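Long-range contact in purine nucleoside phosphorylase (PDB 5TBT), which catalyses the reversible phosphorolysis of purine nucleosides such as inosine and guanosine, giving the free base and ribose 1-phosphate: residues L113-L118 against M221-E226. Sequence-based numbering, arbitrary orientation.
Sequences LLITNL and MSTVPE. With CTN (4-amino-1-beta-D-ribofuranosyl-2(1H)-pyrimidinone), chain B; SO4 (sulfate ion), chain C.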
# COMPACT_ATOMS: atom_id res chain seq x y z
N LEU A 113 -5.35 23.83 -12.96
CA LEU A 113 -6.22 23.25 -11.93
C LEU A 113 -5.76 23.73 -10.56
O LEU A 113 -4.60 23.53 -10.19
CB LEU A 113 -6.21 21.72 -12.00
CG LEU A 113 -6.93 20.97 -10.88
CD1 LEU A 113 -8.43 21.22 -10.94
CD2 LEU A 113 -6.62 19.48 -10.95
N LEU A 114 -6.67 24.35 -9.81
CA LEU A 114 -6.38 24.86 -8.48
C LEU A 114 -7.10 24.00 -7.44
O LEU A 114 -8.27 23.66 -7.61
CB LEU A 114 -6.83 26.32 -8.35
CG LEU A 114 -6.40 27.27 -9.47
CD1 LEU A 114 -7.07 28.63 -9.32
CD2 LEU A 114 -4.89 27.42 -9.53
N ILE A 115 -6.39 23.66 -6.36
CA ILE A 115 -6.87 22.69 -5.39
C ILE A 115 -6.62 23.20 -3.98
O ILE A 115 -5.54 23.72 -3.68
CB ILE A 115 -6.19 21.31 -5.57
CG1 ILE A 115 -6.30 20.84 -7.02
CG2 ILE A 115 -6.80 20.28 -4.63
CD1 ILE A 115 -5.62 19.52 -7.28
N THR A 116 -7.61 23.04 -3.10
CA THR A 116 -7.45 23.26 -1.66
C THR A 116 -7.86 22.01 -0.89
O THR A 116 -8.74 21.25 -1.33
CB THR A 116 -8.29 24.43 -1.16
OG1 THR A 116 -9.68 24.19 -1.42
CG2 THR A 116 -7.86 25.72 -1.82
N ASN A 117 -7.24 21.80 0.26
CA ASN A 117 -7.59 20.69 1.12
C ASN A 117 -7.36 21.08 2.58
O ASN A 117 -6.71 22.09 2.87
CB ASN A 117 -6.79 19.42 0.77
CG ASN A 117 -5.29 19.58 0.99
OD1 ASN A 117 -4.83 19.84 2.10
ND2 ASN A 117 -4.53 19.41 -0.08
N LEU A 118 -7.90 20.26 3.48
CA LEU A 118 -7.60 20.33 4.90
C LEU A 118 -6.60 19.22 5.23
O LEU A 118 -6.69 18.12 4.70
CB LEU A 118 -8.86 20.15 5.75
CG LEU A 118 -9.69 21.36 6.17
CD1 LEU A 118 -8.93 22.26 7.14
CD2 LEU A 118 -10.16 22.15 4.96
N MET A 221 -5.55 13.25 3.09
CA MET A 221 -6.20 12.09 2.49
C MET A 221 -6.66 12.32 1.05
O MET A 221 -7.46 11.53 0.54
CB MET A 221 -7.41 11.66 3.32
CG MET A 221 -7.12 11.35 4.78
SD MET A 221 -8.63 10.95 5.69
CE MET A 221 -8.04 11.03 7.38
N SER A 222 -6.19 13.36 0.38
CA SER A 222 -6.73 13.71 -0.93
C SER A 222 -5.62 14.28 -1.81
O SER A 222 -4.43 14.10 -1.53
CB SER A 222 -7.90 14.70 -0.77
OG SER A 222 -7.44 15.99 -0.39
N THR A 223 -6.03 14.93 -2.90
CA THR A 223 -5.21 15.83 -3.72
C THR A 223 -4.20 15.12 -4.61
O THR A 223 -4.15 15.39 -5.81
CB THR A 223 -4.50 16.84 -2.82
OG1 THR A 223 -5.47 17.59 -2.09
CG2 THR A 223 -3.67 17.80 -3.67
N VAL A 224 -3.37 14.25 -4.03
CA VAL A 224 -2.34 13.56 -4.82
C VAL A 224 -2.93 12.80 -6.00
O VAL A 224 -2.32 12.84 -7.09
CB VAL A 224 -1.48 12.68 -3.91
CG1 VAL A 224 -0.62 11.73 -4.73
CG2 VAL A 224 -0.60 13.54 -3.02
N PRO A 225 -4.06 12.09 -5.89
CA PRO A 225 -4.61 11.45 -7.10
C PRO A 225 -4.95 12.44 -8.20
O PRO A 225 -4.65 12.17 -9.38
CB PRO A 225 -5.87 10.74 -6.58
CG PRO A 225 -5.59 10.50 -5.13
CD PRO A 225 -4.79 11.68 -4.68
N GLU A 226 -5.56 13.57 -7.86
CA GLU A 226 -5.90 14.56 -8.88
C GLU A 226 -4.66 15.18 -9.50
O GLU A 226 -4.62 15.44 -10.70
CB GLU A 226 -6.81 15.64 -8.30
CG GLU A 226 -8.17 15.14 -7.83
CD GLU A 226 -8.17 14.70 -6.38
OE1 GLU A 226 -7.10 14.30 -5.88
OE2 GLU A 226 -9.24 14.76 -5.74
O5' CTN B . -11.31 15.88 8.60
C5' CTN B . -11.50 15.06 7.48
C4' CTN B . -11.55 15.88 6.20
O4' CTN B . -10.49 16.80 6.13
C1' CTN B . -9.35 16.22 5.53
N1 CTN B . -8.30 15.92 6.50
C6 CTN B . -8.32 16.48 7.68
C5 CTN B . -7.36 16.22 8.60
C4 CTN B . -6.35 15.35 8.31
N3 CTN B . -6.31 14.78 7.12
C2 CTN B . -7.26 15.06 6.18
O2 CTN B . -7.24 14.54 5.06
N4 CTN B . -5.43 15.13 9.25
C2' CTN B . -9.87 14.98 4.85
O2' CTN B . -9.43 14.95 3.51
C3' CTN B . -11.35 14.96 5.02
O3' CTN B . -12.04 15.47 3.89
S SO4 C . -10.43 18.09 2.25
O1 SO4 C . -10.12 19.37 2.71
O2 SO4 C . -9.27 17.53 1.65
O3 SO4 C . -10.83 17.27 3.37
O4 SO4 C . -11.54 18.01 1.35
O HOH W 1 -6.25 16.49 2.61
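Asn117 ND2 donates a hydrogen bond of 2.9 Å to Thr223 OG1. The bond is bent, 139° at the hydrogen, and the hydroxyl lies 27° out of the amide plane. The two side chains are nearly perpendicular. With chi1 at 63°, Asn117 CG is tucked over its own backbone, and the amide swings toward Thr223; its OD1 is bonded to Ser241. Thr223 OG1 is also bonded to Arg86, so two N-H donors grip this buried oxygen. Two residues earlier on the strand, Ile115 runs antiparallel alongside the Thr223 side chain, with CG2 3.9 Å from Thr223 OG1. Ile115 CD1 reaches Glu226 CB at the start of helix 224-232. Sulfate sits against Asn117 CB, its O2 3.2 Å away, and bridges the two segments. Leu118 N donates to its O1, and Ser222 OG to its O2; Ser35 adds a third bond. Cytidine comes next. Its O2 takes a weak bond from Met221 N. The extended Met221 side chain lies to one side of the base plane, over the O2 and N3 edge, with CE 4.1 Å from N3. Phe161 of a second subunit packs on Met221. Sulfate next to a ribonucleoside is consistent with the phosphate and nucleoside sites of a trimeric purine nucleoside phosphorylase.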